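Local coordinates for protein golgin subfamily A member 4 (Homo sapiens, PDB 1UPT) that acts in vesicle trafficking at the Golgi, including endosome-to-Golgi transport, and binds a small GTPase, at residues Glu8-Val13 and Thr31-Phe36. Numbering follows the deposited sequence.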
ATOM      1  N   GLU B   8      -6.503   6.352   3.353  1.00 31.38           N
ATOM      2  CA  GLU B   8      -6.486   7.617   2.636  1.00 31.04           C
ATOM      3  C   GLU B   8      -5.054   8.024   2.277  1.00 28.59           C
ATOM      4  O   GLU B   8      -4.769   8.435   1.159  1.00 27.62           O
ATOM      5  CB  GLU B   8      -7.116   8.708   3.488  1.00 31.86           C
ATOM      6  CG  GLU B   8      -7.480   9.964   2.708  1.00 35.83           C
ATOM      7  CD  GLU B   8      -8.339  10.936   3.531  1.00 41.11           C
ATOM      8  OE1 GLU B   8      -8.873  10.543   4.614  1.00 43.62           O
ATOM      9  OE2 GLU B   8      -8.495  12.097   3.080  1.00 46.07           O
ATOM     10  N   TYR B   9      -4.158   7.871   3.236  1.00 27.77           N
ATOM     11  CA  TYR B   9      -2.760   8.232   3.033  1.00 26.44           C
ATOM     12  C   TYR B   9      -2.171   7.340   1.952  1.00 25.79           C
ATOM     13  O   TYR B   9      -1.579   7.819   1.011  1.00 25.06           O
ATOM     14  CB  TYR B   9      -1.989   8.089   4.346  1.00 27.12           C
ATOM     15  CG  TYR B   9      -0.634   8.717   4.290  1.00 26.29           C
ATOM     16  CD1 TYR B   9      -0.433  10.001   4.735  1.00 27.77           C
ATOM     17  CD2 TYR B   9       0.427   8.043   3.744  1.00 29.75           C
ATOM     18  CE1 TYR B   9       0.832  10.596   4.692  1.00 30.54           C
ATOM     19  CE2 TYR B   9       1.698   8.634   3.678  1.00 29.98           C
ATOM     20  CZ  TYR B   9       1.883   9.900   4.134  1.00 29.86           C
ATOM     21  OH  TYR B   9       3.115  10.472   4.068  1.00 31.43           O
ATOM     22  N   LEU B  10      -2.383   6.040   2.078  1.00 25.79           N
ATOM     23  CA  LEU B  10      -1.859   5.052   1.132  1.00 25.76           C
ATOM     24  C   LEU B  10      -2.383   5.216  -0.283  1.00 25.66           C
ATOM     25  O   LEU B  10      -1.652   4.925  -1.226  1.00 26.26           O
ATOM     26  CB  LEU B  10      -2.138   3.612   1.604  1.00 26.02           C
ATOM     27  CG  LEU B  10      -1.137   2.888   2.511  1.00 27.74           C
ATOM     28  CD1 LEU B  10      -1.566   1.467   2.662  1.00 29.43           C
ATOM     29  CD2 LEU B  10       0.267   2.922   1.926  1.00 27.64           C
ATOM     30  N   ARG B  11      -3.625   5.675  -0.449  1.00 25.46           N
ATOM     31  CA  ARG B  11      -4.187   5.914  -1.783  1.00 26.66           C
ATOM     32  C   ARG B  11      -3.512   7.055  -2.517  1.00 26.48           C
ATOM     33  O   ARG B  11      -3.246   6.962  -3.714  1.00 26.92           O
ATOM     34  CB  ARG B  11      -5.707   6.204  -1.710  1.00 26.40           C
ATOM     35  CG  ARG B  11      -6.583   4.974  -1.552  1.00 28.12           C
ATOM     36  CD  ARG B  11      -8.067   5.229  -1.912  1.00 31.63           C
ATOM     37  NE  ARG B  11      -8.684   6.158  -0.964  1.00 30.96           N
ATOM     38  CZ  ARG B  11      -9.257   5.820   0.184  1.00 32.59           C
ATOM     39  NH1 ARG B  11      -9.305   4.557   0.577  1.00 31.33           N
ATOM     40  NH2 ARG B  11      -9.767   6.767   0.966  1.00 34.47           N
ATOM     41  N   LYS B  12      -3.241   8.136  -1.801  1.00 26.66           N
ATOM     42  CA  LYS B  12      -2.522   9.276  -2.355  1.00 27.39           C
ATOM     43  C   LYS B  12      -1.121   8.839  -2.806  1.00 26.42           C
ATOM     44  O   LYS B  12      -0.690   9.122  -3.920  1.00 25.89           O
ATOM     45  CB  LYS B  12      -2.435  10.375  -1.287  1.00 28.41           C
ATOM     46  CG  LYS B  12      -1.484  11.514  -1.618  1.00 31.90           C
ATOM     47  CD  LYS B  12      -2.191  12.697  -2.285  1.00 35.50           C
ATOM     48  CE  LYS B  12      -1.219  13.464  -3.172  1.00 37.56           C
ATOM     49  NZ  LYS B  12      -1.901  14.548  -3.897  1.00 40.45           N
ATOM     50  N   VAL B  13      -0.446   8.110  -1.931  1.00 25.21           N
ATOM     51  CA  VAL B  13       0.928   7.683  -2.163  1.00 25.38           C
ATOM     52  C   VAL B  13       0.994   6.599  -3.255  1.00 24.45           C
ATOM     53  O   VAL B  13       1.859   6.621  -4.128  1.00 24.14           O
ATOM     54  CB  VAL B  13       1.508   7.196  -0.830  1.00 25.26           C
ATOM     55  CG1 VAL B  13       2.767   6.432  -1.023  1.00 27.49           C
ATOM     56  CG2 VAL B  13       1.698   8.370   0.091  1.00 26.82           C
ATOM     57  N   THR B  31       6.658   1.358   1.996  1.00 20.42           N
ATOM     58  CA  THR B  31       7.281   0.335   2.832  1.00 20.59           C
ATOM     59  C   THR B  31       7.316   0.708   4.334  1.00 20.99           C
ATOM     60  O   THR B  31       7.280  -0.195   5.178  1.00 20.68           O
ATOM     61  CB  THR B  31       8.665  -0.079   2.325  1.00 20.26           C
ATOM     62  OG1 THR B  31       9.501   1.073   2.166  1.00 19.82           O
ATOM     63  CG2 THR B  31       8.560  -0.680   0.927  1.00 20.17           C
ATOM     64  N   THR B  32       7.347   2.006   4.638  1.00 19.91           N
ATOM     65  CA  THR B  32       7.263   2.506   6.022  1.00 20.84           C
ATOM     66  C   THR B  32       5.849   2.417   6.595  1.00 20.94           C
ATOM     67  O   THR B  32       5.655   1.880   7.700  1.00 22.04           O
ATOM     68  CB  THR B  32       7.754   3.965   6.086  1.00 20.94           C
ATOM     69  OG1 THR B  32       9.135   4.030   5.712  1.00 21.19           O
ATOM     70  CG2 THR B  32       7.746   4.538   7.532  1.00 21.97           C
ATOM     71  N   VAL B  33       4.874   2.925   5.851  1.00 20.75           N
ATOM     72  CA  VAL B  33       3.471   2.913   6.284  1.00 21.85           C
ATOM     73  C   VAL B  33       3.024   1.481   6.607  1.00 21.76           C
ATOM     74  O   VAL B  33       2.385   1.247   7.634  1.00 21.97           O
ATOM     75  CB  VAL B  33       2.509   3.517   5.223  1.00 21.26           C
ATOM     76  CG1 VAL B  33       1.033   3.264   5.604  1.00 23.76           C
ATOM     77  CG2 VAL B  33       2.755   5.007   5.013  1.00 22.94           C
ATOM     78  N   LEU B  34       3.379   0.530   5.750  1.00 22.05           N
ATOM     79  CA  LEU B  34       2.950  -0.858   5.897  1.00 22.79           C
ATOM     80  C   LEU B  34       3.912  -1.714   6.714  1.00 23.76           C
ATOM     81  O   LEU B  34       3.752  -2.913   6.782  1.00 22.40           O
ATOM     82  CB  LEU B  34       2.714  -1.478   4.512  1.00 23.28           C
ATOM     83  CG  LEU B  34       1.445  -0.988   3.796  1.00 24.43           C
ATOM     84  CD1 LEU B  34       1.506  -1.363   2.341  1.00 24.52           C
ATOM     85  CD2 LEU B  34       0.169  -1.546   4.447  1.00 24.77           C
ATOM     86  N   LYS B  35       4.928  -1.092   7.315  1.00 24.72           N
ATOM     87  CA  LYS B  35       5.807  -1.779   8.263  1.00 25.75           C
ATOM     88  C   LYS B  35       6.498  -3.024   7.693  1.00 25.46           C
ATOM     89  O   LYS B  35       6.552  -4.077   8.340  1.00 23.21           O
ATOM     90  CB  LYS B  35       5.015  -2.145   9.512  1.00 27.21           C
ATOM     91  CG  LYS B  35       4.003  -1.084   9.936  1.00 30.14           C
ATOM     92  CD  LYS B  35       4.376  -0.398  11.208  1.00 35.91           C
ATOM     93  CE  LYS B  35       3.146   0.213  11.886  1.00 37.86           C
ATOM     94  NZ  LYS B  35       3.488   1.485  12.545  1.00 39.73           N
ATOM     95  N   PHE B  36       7.043  -2.875   6.493  1.00 25.87           N
ATOM     96  CA  PHE B  36       7.796  -3.931   5.825  1.00 27.65           C
ATOM     97  C   PHE B  36       9.067  -4.170   6.624  1.00 28.10           C
ATOM     98  O   PHE B  36       9.607  -3.215   7.195  1.00 27.69           O
ATOM     99  CB  PHE B  36       8.265  -3.505   4.418  1.00 27.21           C
ATOM    100  CG  PHE B  36       7.276  -3.743   3.318  1.00 26.85           C
ATOM    101  CD1 PHE B  36       6.040  -3.110   3.328  1.00 24.36           C
ATOM    102  CD2 PHE B  36       7.629  -4.498   2.205  1.00 28.17           C
ATOM    103  CE1 PHE B  36       5.143  -3.287   2.301  1.00 26.81           C
ATOM    104  CE2 PHE B  36       6.735  -4.684   1.169  1.00 28.72           C
ATOM    105  CZ  PHE B  36       5.479  -4.075   1.218  1.00 27.50           C
TER
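L10 reaches across from helix 5-18 to V33, the last residue of helix 23-33, and to L34 just after it. Its two methyls divide the work. CD2 of L10 lies 3.8 Å from CG1 of V33. CD1 of L10 lies 3.9 Å from CD2 of L34. The side chains of L10 and V33 run past each other in opposite directions. V33 forks between two partners: its CG2 meets the Y9 ring obliquely, 4.0 Å from CE2 of Y9. CG of Y9 lies anti to the backbone N (chi1 -168°), which carries the ring toward V33.

These helices are the first two of the three in this GRIP domain chain. Helix 23-33 closes with a Schellman motif. F36 N donates to T31 O at 3.0 Å. K35 N donates to T32 O at 3.1 Å. K35 is the C-prime residue and takes positive phi (57°).

Two other chains border the contact. L34 of the second subunit packs on L10, and its backbone O accepts a hydrogen bond from R11 NH1. The Y9 hydroxyl is hydrogen-bonded to an aromatic side chain of another protein's chain, and V33 also packs against an aromatic side chain there.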